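Local coordinates for putative oxidoreductase molybdopterin-binding subunit (Sulfolobus tokodaii, PDB 4ZOH), which binds a pterin cytosine dinucleotide cofactor and is probably the molybdopterin-binding subunit of an oxidoreductase related to aldehyde oxidase and xanthine dehydrogenase, at residues 21-33 and 169-183. Numbering follows the deposited sequence.
Sequences AYVDDIELPGTLF and GALAYFDGNKLTFYS
V23, I26, L28 and T31 make an apolar contact with one side of the hairpin 169-183, where the loop leading into strand 32-38 passes over a mixed sheet. V23 sits at the open end of the hairpin, straddling both strands. V23 CG1 lies 3.6 Å from G169 C, while CG2, anti to the backbone N, lies near A170 CA and Y182 O and 3.9 Å from Y182 CB. With both methyls gone, as in an alanine here, a gap is likely to open over G169 and between the strands, leaving Y182 CB without its methyl neighbour.

I26 bridges the strands: CG2 meets L171 CD2 at 3.7 Å and lies over one face of the Y182 ring, while CD1, carried out on an extended chain (chi2 165°), touches Y182 CD1 at 3.6 Å. L28 enters farther along the hairpin, its CD1 4.0 Å from both L171 CD2 and Y173 CB. L171 is gripped through both methyls, since its CD1 meets T31 CG2 at 4.0 Å. T31 OG1 turns back, donating to L28 O at 2.6 Å from above the carbonyl plane, on the same face as T31 N in the type II beta turn L28 to T31. The lead-in to strand 32-38, in the a/b hammerhead region, packs on a hairpin of the molybdopterin-binding region, and 239-241 lies between 32-38 and 170-174 in one sheet, consistent with the aldehyde oxidase and xanthine dehydrogenase family.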
ATOM      1  N   ALA A  21      10.082  -1.617  -4.938  1.00 20.76           N
ATOM      2  CA  ALA A  21       8.636  -1.815  -5.080  1.00 20.21           C
ATOM      3  C   ALA A  21       8.320  -1.392  -6.500  1.00 20.02           C
ATOM      4  O   ALA A  21       8.166  -0.203  -6.818  1.00 20.18           O
ATOM      5  CB  ALA A  21       7.822  -1.045  -4.021  1.00 17.48           C
ATOM      6  N   TYR A  22       8.304  -2.408  -7.360  1.00 18.07           N
ATOM      7  CA  TYR A  22       7.878  -2.221  -8.747  1.00 18.06           C
ATOM      8  C   TYR A  22       6.321  -2.380  -8.712  1.00 17.26           C
ATOM      9  O   TYR A  22       5.758  -2.822  -7.686  1.00 16.56           O
ATOM     10  CB  TYR A  22       8.498  -3.284  -9.656  1.00 15.10           C
ATOM     11  CG  TYR A  22       9.983  -3.189  -9.687  1.00 15.12           C
ATOM     12  CD1 TYR A  22      10.638  -2.562 -10.741  1.00 15.30           C
ATOM     13  CD2 TYR A  22      10.762  -3.789  -8.649  1.00 16.58           C
ATOM     14  CE1 TYR A  22      12.075  -2.508 -10.763  1.00 19.28           C
ATOM     15  CE2 TYR A  22      12.181  -3.751  -8.633  1.00 16.73           C
ATOM     16  CZ  TYR A  22      12.861  -3.106  -9.659  1.00 18.63           C
ATOM     17  OH  TYR A  22      14.288  -3.078  -9.635  1.00 17.76           O
ATOM     18  N   VAL A  23       5.665  -2.046  -9.819  1.00 16.45           N
ATOM     19  CA  VAL A  23       4.182  -1.954  -9.806  1.00 14.81           C
ATOM     20  C   VAL A  23       3.498  -3.206  -9.280  1.00 15.08           C
ATOM     21  O   VAL A  23       2.518  -3.098  -8.543  1.00 13.70           O
ATOM     22  CB  VAL A  23       3.575  -1.442 -11.157  1.00 14.77           C
ATOM     23  CG1 VAL A  23       3.678  -2.466 -12.266  1.00 13.70           C
ATOM     24  CG2 VAL A  23       2.099  -0.928 -10.939  1.00 13.21           C
ATOM     25  N   ASP A  24       4.013  -4.406  -9.629  1.00 16.41           N
ATOM     26  CA  ASP A  24       3.330  -5.622  -9.188  1.00 16.22           C
ATOM     27  C   ASP A  24       3.623  -6.013  -7.737  1.00 18.62           C
ATOM     28  O   ASP A  24       2.954  -6.925  -7.179  1.00 16.45           O
ATOM     29  CB  ASP A  24       3.586  -6.815 -10.137  1.00 17.44           C
ATOM     30  CG  ASP A  24       2.524  -7.886 -10.005  1.00 18.36           C
ATOM     31  OD1 ASP A  24       1.374  -7.491  -9.680  1.00 17.96           O
ATOM     32  OD2 ASP A  24       2.803  -9.105 -10.278  1.00 19.31           O
ATOM     33  N   ASP A  25       4.544  -5.262  -7.104  1.00 17.82           N
ATOM     34  CA  ASP A  25       4.818  -5.435  -5.685  1.00 19.28           C
ATOM     35  C   ASP A  25       3.839  -4.637  -4.826  1.00 22.57           C
ATOM     36  O   ASP A  25       3.979  -4.623  -3.582  1.00 18.47           O
ATOM     37  CB  ASP A  25       6.231  -4.955  -5.334  1.00 18.27           C
ATOM     38  CG  ASP A  25       7.314  -5.616  -6.203  1.00 18.20           C
ATOM     39  OD1 ASP A  25       7.136  -6.746  -6.688  1.00 18.56           O
ATOM     40  OD2 ASP A  25       8.293  -4.917  -6.424  1.00 19.91           O
ATOM     41  N   ILE A  26       2.938  -3.888  -5.481  1.00 19.70           N
ATOM     42  CA  ILE A  26       1.980  -3.037  -4.772  1.00 19.51           C
ATOM     43  C   ILE A  26       0.610  -3.663  -4.736  1.00 21.20           C
ATOM     44  O   ILE A  26       0.172  -4.216  -5.719  1.00 21.28           O
ATOM     45  CB  ILE A  26       1.892  -1.605  -5.344  1.00 18.72           C
ATOM     46  CG1 ILE A  26       3.315  -1.037  -5.473  1.00 19.04           C
ATOM     47  CG2 ILE A  26       1.061  -0.756  -4.382  1.00 16.86           C
ATOM     48  CD1 ILE A  26       3.388   0.193  -6.346  1.00 18.23           C
ATOM     49  N   GLU A  27      -0.044  -3.565  -3.584  1.00 22.06           N
ATOM     50  CA  GLU A  27      -1.371  -4.129  -3.360  1.00 27.68           C
ATOM     51  C   GLU A  27      -2.236  -3.098  -2.634  1.00 28.87           C
ATOM     52  O   GLU A  27      -1.747  -2.367  -1.794  1.00 26.61           O
ATOM     53  CB  GLU A  27      -1.347  -5.407  -2.469  1.00 25.97           C
ATOM     54  CG  GLU A  27      -0.733  -6.641  -3.091  1.00 29.27           C
ATOM     55  CD  GLU A  27      -1.303  -6.984  -4.450  1.00 36.23           C
ATOM     56  OE1 GLU A  27      -2.471  -6.661  -4.722  1.00 30.30           O
ATOM     57  OE2 GLU A  27      -0.562  -7.579  -5.271  1.00 45.21           O
ATOM     58  N   LEU A  28      -3.529  -3.078  -2.926  1.00 25.47           N
ATOM     59  CA  LEU A  28      -4.460  -2.324  -2.116  1.00 23.23           C
ATOM     60  C   LEU A  28      -5.587  -3.293  -1.638  1.00 24.51           C
ATOM     61  O   LEU A  28      -5.754  -4.392  -2.206  1.00 24.16           O
ATOM     62  CB  LEU A  28      -5.008  -1.196  -2.985  1.00 22.91           C
ATOM     63  CG  LEU A  28      -4.021  -0.050  -3.177  1.00 25.53           C
ATOM     64  CD1 LEU A  28      -4.453   0.855  -4.343  1.00 24.38           C
ATOM     65  CD2 LEU A  28      -3.675   0.729  -1.884  1.00 22.45           C
ATOM     66  N   PRO A  29      -6.363  -2.911  -0.613  1.00 26.17           N
ATOM     67  CA  PRO A  29      -7.455  -3.802  -0.101  1.00 24.17           C
ATOM     68  C   PRO A  29      -8.471  -4.101  -1.227  1.00 22.84           C
ATOM     69  O   PRO A  29      -8.857  -3.190  -1.943  1.00 22.24           O
ATOM     70  CB  PRO A  29      -8.158  -2.921   0.953  1.00 24.23           C
ATOM     71  CG  PRO A  29      -7.154  -1.853   1.339  1.00 26.40           C
ATOM     72  CD  PRO A  29      -6.390  -1.578   0.055  1.00 27.81           C
ATOM     73  N   GLY A  30      -8.875  -5.356  -1.368  1.00 21.65           N
ATOM     74  CA  GLY A  30      -9.793  -5.795  -2.414  1.00 22.42           C
ATOM     75  C   GLY A  30      -9.352  -5.666  -3.859  1.00 22.08           C
ATOM     76  O   GLY A  30     -10.185  -5.667  -4.738  1.00 23.27           O
ATOM     77  N   THR A  31      -8.055  -5.577  -4.118  1.00 21.33           N
ATOM     78  CA  THR A  31      -7.541  -5.430  -5.479  1.00 20.51           C
ATOM     79  C   THR A  31      -8.023  -6.566  -6.361  1.00 20.11           C
ATOM     80  O   THR A  31      -7.930  -7.714  -5.965  1.00 18.52           O
ATOM     81  CB  THR A  31      -5.986  -5.422  -5.483  1.00 21.50           C
ATOM     82  OG1 THR A  31      -5.519  -4.218  -4.806  1.00 20.22           O
ATOM     83  CG2 THR A  31      -5.497  -5.424  -6.940  1.00 17.14           C
ATOM     84  N   LEU A  32      -8.558  -6.224  -7.521  1.00 17.69           N
ATOM     85  CA  LEU A  32      -8.975  -7.191  -8.509  1.00 20.50           C
ATOM     86  C   LEU A  32      -7.922  -7.279  -9.644  1.00 20.34           C
ATOM     87  O   LEU A  32      -7.125  -6.341  -9.837  1.00 22.03           O
ATOM     88  CB  LEU A  32     -10.342  -6.773  -9.119  1.00 21.22           C
ATOM     89  CG  LEU A  32     -11.559  -6.758  -8.169  1.00 21.27           C
ATOM     90  CD1 LEU A  32     -12.790  -6.157  -8.852  1.00 19.11           C
ATOM     91  CD2 LEU A  32     -11.853  -8.179  -7.781  1.00 20.97           C
ATOM     92  N   PHE A  33      -7.914  -8.396 -10.369  1.00 19.50           N
ATOM     93  CA  PHE A  33      -6.957  -8.580 -11.458  1.00 22.37           C
ATOM     94  C   PHE A  33      -7.644  -8.461 -12.800  1.00 23.07           C
ATOM     95  O   PHE A  33      -8.741  -8.996 -12.982  1.00 21.92           O
ATOM     96  CB  PHE A  33      -6.193  -9.900 -11.336  1.00 21.00           C
ATOM     97  CG  PHE A  33      -4.984  -9.930 -12.200  1.00 22.31           C
ATOM     98  CD1 PHE A  33      -5.057 -10.428 -13.530  1.00 19.87           C
ATOM     99  CD2 PHE A  33      -3.754  -9.339 -11.733  1.00 20.64           C
ATOM    100  CE1 PHE A  33      -3.926 -10.399 -14.349  1.00 20.36           C
ATOM    101  CE2 PHE A  33      -2.630  -9.299 -12.566  1.00 19.80           C
ATOM    102  CZ  PHE A  33      -2.713  -9.850 -13.869  1.00 20.90           C
ATOM    103  N   GLY A 169       2.706  -2.482 -16.645  1.00 16.85           N
ATOM    104  CA  GLY A 169       1.815  -2.986 -15.567  1.00 15.51           C
ATOM    105  C   GLY A 169       1.274  -1.770 -14.885  1.00 16.50           C
ATOM    106  O   GLY A 169       1.903  -0.668 -14.922  1.00 18.44           O
ATOM    107  N   ALA A 170       0.143  -1.937 -14.219  1.00 17.05           N
ATOM    108  CA  ALA A 170      -0.507  -0.770 -13.638  1.00 16.84           C
ATOM    109  C   ALA A 170      -1.524  -1.191 -12.600  1.00 17.39           C
ATOM    110  O   ALA A 170      -1.968  -2.375 -12.568  1.00 16.08           O
ATOM    111  CB  ALA A 170      -1.185   0.076 -14.712  1.00 16.87           C
ATOM    112  N   LEU A 171      -1.797  -0.225 -11.720  1.00 16.43           N
ATOM    113  CA  LEU A 171      -2.695  -0.420 -10.604  1.00 19.70           C
ATOM    114  C   LEU A 171      -3.515   0.853 -10.438  1.00 18.55           C
ATOM    115  O   LEU A 171      -2.936   1.915 -10.225  1.00 19.04           O
ATOM    116  CB  LEU A 171      -1.927  -0.710  -9.283  1.00 17.90           C
ATOM    117  CG  LEU A 171      -2.749  -0.831  -7.999  1.00 18.81           C
ATOM    118  CD1 LEU A 171      -3.803  -1.974  -8.026  1.00 15.22           C
ATOM    119  CD2 LEU A 171      -1.796  -0.969  -6.774  1.00 18.26           C
ATOM    120  N   ALA A 172      -4.841   0.723 -10.529  1.00 18.12           N
ATOM    121  CA  ALA A 172      -5.724   1.912 -10.611  1.00 19.15           C
ATOM    122  C   ALA A 172      -6.821   1.860  -9.542  1.00 18.02           C
ATOM    123  O   ALA A 172      -7.415   0.827  -9.309  1.00 15.86           O
ATOM    124  CB  ALA A 172      -6.346   1.999 -11.991  1.00 18.55           C
ATOM    125  N   TYR A 173      -7.042   2.990  -8.884  1.00 19.26           N
ATOM    126  CA  TYR A 173      -7.960   3.037  -7.774  1.00 20.77           C
ATOM    127  C   TYR A 173      -8.642   4.388  -7.744  1.00 21.39           C
ATOM    128  O   TYR A 173      -7.984   5.416  -7.624  1.00 19.96           O
ATOM    129  CB  TYR A 173      -7.247   2.819  -6.427  1.00 23.04           C
ATOM    130  CG  TYR A 173      -8.226   2.905  -5.323  1.00 24.97           C
ATOM    131  CD1 TYR A 173      -9.365   2.087  -5.336  1.00 26.45           C
ATOM    132  CD2 TYR A 173      -8.063   3.833  -4.286  1.00 27.77           C
ATOM    133  CE1 TYR A 173     -10.325   2.152  -4.339  1.00 29.04           C
ATOM    134  CE2 TYR A 173      -9.003   3.922  -3.259  1.00 33.57           C
ATOM    135  CZ  TYR A 173     -10.134   3.072  -3.292  1.00 32.60           C
ATOM    136  OH  TYR A 173     -11.069   3.129  -2.304  1.00 33.66           O
ATOM    137  N   PHE A 174      -9.979   4.377  -7.822  1.00 21.08           N
ATOM    138  CA  PHE A 174     -10.729   5.666  -7.796  1.00 19.15           C
ATOM    139  C   PHE A 174     -11.527   5.625  -6.502  1.00 19.71           C
ATOM    140  O   PHE A 174     -12.282   4.648  -6.290  1.00 18.79           O
ATOM    141  CB  PHE A 174     -11.630   5.716  -9.062  1.00 21.19           C
ATOM    142  CG  PHE A 174     -12.488   6.930  -9.152  1.00 24.70           C
ATOM    143  CD1 PHE A 174     -11.897   8.206  -9.211  1.00 26.01           C
ATOM    144  CD2 PHE A 174     -13.895   6.814  -9.107  1.00 23.67           C
ATOM    145  CE1 PHE A 174     -12.691   9.361  -9.238  1.00 29.24           C
ATOM    146  CE2 PHE A 174     -14.695   7.956  -9.141  1.00 24.09           C
ATOM    147  CZ  PHE A 174     -14.101   9.233  -9.228  1.00 25.10           C
ATOM    148  N   ASP A 175     -11.351   6.633  -5.627  1.00 20.52           N
ATOM    149  CA  ASP A 175     -12.042   6.686  -4.385  1.00 22.94           C
ATOM    150  C   ASP A 175     -13.404   7.412  -4.387  1.00 25.76           C
ATOM    151  O   ASP A 175     -14.004   7.539  -3.345  1.00 25.42           O
ATOM    152  CB  ASP A 175     -11.161   7.308  -3.344  1.00 25.81           C
ATOM    153  CG  ASP A 175     -10.928   8.744  -3.596  1.00 28.23           C
ATOM    154  OD1 ASP A 175     -11.530   9.388  -4.477  1.00 32.34           O
ATOM    155  OD2 ASP A 175     -10.130   9.234  -2.880  1.00 32.32           O
ATOM    156  N   GLY A 176     -13.877   7.873  -5.541  1.00 30.24           N
ATOM    157  CA  GLY A 176     -15.149   8.618  -5.633  1.00 30.80           C
ATOM    158  C   GLY A 176     -14.912  10.032  -6.109  1.00 31.34           C
ATOM    159  O   GLY A 176     -15.774  10.634  -6.742  1.00 35.21           O
ATOM    160  N   ASN A 177     -13.736  10.558  -5.802  1.00 33.80           N
ATOM    161  CA  ASN A 177     -13.331  11.893  -6.207  1.00 35.04           C
ATOM    162  C   ASN A 177     -12.026  11.842  -7.044  1.00 31.45           C
ATOM    163  O   ASN A 177     -11.851  12.569  -8.043  1.00 25.27           O
ATOM    164  CB  ASN A 177     -13.066  12.772  -4.970  1.00 40.92           C
ATOM    165  CG  ASN A 177     -12.363  14.085  -5.329  1.00 58.60           C
ATOM    166  OD1 ASN A 177     -12.801  14.817  -6.237  1.00 58.65           O
ATOM    167  ND2 ASN A 177     -11.248  14.378  -4.645  1.00 68.16           N
ATOM    168  N   LYS A 178     -11.091  11.026  -6.589  1.00 25.55           N
ATOM    169  CA  LYS A 178      -9.751  11.051  -7.139  1.00 26.46           C
ATOM    170  C   LYS A 178      -9.298   9.654  -7.634  1.00 24.43           C
ATOM    171  O   LYS A 178      -9.443   8.631  -6.923  1.00 23.67           O
ATOM    172  CB  LYS A 178      -8.896  11.593  -6.040  1.00 27.94           C
ATOM    173  CG  LYS A 178      -7.446  11.578  -6.304  1.00 31.08           C
ATOM    174  CD  LYS A 178      -6.883  12.087  -4.988  1.00 33.79           C
ATOM    175  CE  LYS A 178      -5.390  12.011  -4.950  1.00 28.21           C
ATOM    176  NZ  LYS A 178      -5.014  12.700  -3.674  1.00 33.72           N
ATOM    177  N   LEU A 179      -8.733   9.633  -8.828  1.00 22.10           N
ATOM    178  CA  LEU A 179      -8.063   8.445  -9.349  1.00 23.51           C
ATOM    179  C   LEU A 179      -6.605   8.437  -8.916  1.00 22.91           C
ATOM    180  O   LEU A 179      -5.875   9.362  -9.215  1.00 21.28           O
ATOM    181  CB  LEU A 179      -8.066   8.412 -10.877  1.00 22.16           C
ATOM    182  CG  LEU A 179      -7.473   7.185 -11.609  1.00 21.70           C
ATOM    183  CD1 LEU A 179      -8.021   5.874 -11.137  1.00 21.28           C
ATOM    184  CD2 LEU A 179      -7.628   7.373 -13.114  1.00 20.02           C
ATOM    185  N   THR A 180      -6.187   7.384  -8.225  1.00 22.60           N
ATOM    186  CA  THR A 180      -4.703   7.171  -8.051  1.00 23.01           C
ATOM    187  C   THR A 180      -4.288   6.044  -8.990  1.00 21.49           C
ATOM    188  O   THR A 180      -4.962   5.026  -9.000  1.00 23.74           O
ATOM    189  CB  THR A 180      -4.347   6.874  -6.591  1.00 21.15           C
ATOM    190  OG1 THR A 180      -4.761   7.993  -5.801  1.00 19.85           O
ATOM    191  CG2 THR A 180      -2.869   6.685  -6.423  1.00 21.78           C
ATOM    192  N   PHE A 181      -3.252   6.272  -9.808  1.00 18.92           N
ATOM    193  CA  PHE A 181      -2.818   5.333 -10.884  1.00 19.87           C
ATOM    194  C   PHE A 181      -1.317   5.053 -10.776  1.00 19.49           C
ATOM    195  O   PHE A 181      -0.511   6.008 -10.942  1.00 19.88           O
ATOM    196  CB  PHE A 181      -3.042   5.996 -12.287  1.00 17.81           C
ATOM    197  CG  PHE A 181      -3.153   4.981 -13.425  1.00 19.97           C
ATOM    198  CD1 PHE A 181      -4.342   4.322 -13.684  1.00 19.58           C
ATOM    199  CD2 PHE A 181      -2.072   4.703 -14.255  1.00 20.29           C
ATOM    200  CE1 PHE A 181      -4.444   3.370 -14.724  1.00 20.25           C
ATOM    201  CE2 PHE A 181      -2.172   3.788 -15.306  1.00 20.44           C
ATOM    202  CZ  PHE A 181      -3.360   3.123 -15.551  1.00 19.64           C
ATOM    203  N   TYR A 182      -0.927   3.792 -10.486  1.00 21.36           N
ATOM    204  CA  TYR A 182       0.506   3.425 -10.439  1.00 19.62           C
ATOM    205  C   TYR A 182       0.805   2.749 -11.762  1.00 18.55           C
ATOM    206  O   TYR A 182       0.009   1.953 -12.210  1.00 17.07           O
ATOM    207  CB  TYR A 182       0.829   2.431  -9.341  1.00 18.93           C
ATOM    208  CG  TYR A 182       0.472   2.824  -7.925  1.00 22.36           C
ATOM    209  CD1 TYR A 182       1.483   3.229  -7.021  1.00 23.94           C
ATOM    210  CD2 TYR A 182      -0.851   2.748  -7.475  1.00 22.16           C
ATOM    211  CE1 TYR A 182       1.173   3.505  -5.702  1.00 26.76           C
ATOM    212  CE2 TYR A 182      -1.165   3.047  -6.158  1.00 27.86           C
ATOM    213  CZ  TYR A 182      -0.149   3.424  -5.306  1.00 28.26           C
ATOM    214  OH  TYR A 182      -0.487   3.748  -4.051  1.00 34.50           O
ATOM    215  N   SER A 183       1.952   3.016 -12.350  1.00 15.58           N
ATOM    216  CA  SER A 183       2.209   2.405 -13.616  1.00 17.61           C
ATOM    217  C   SER A 183       3.696   2.267 -13.842  1.00 17.56           C
ATOM    218  O   SER A 183       4.500   3.174 -13.453  1.00 18.32           O
ATOM    219  CB  SER A 183       1.598   3.254 -14.772  1.00 17.35           C
ATOM    220  OG  SER A 183       1.757   2.602 -16.049  1.00 20.72           O
TER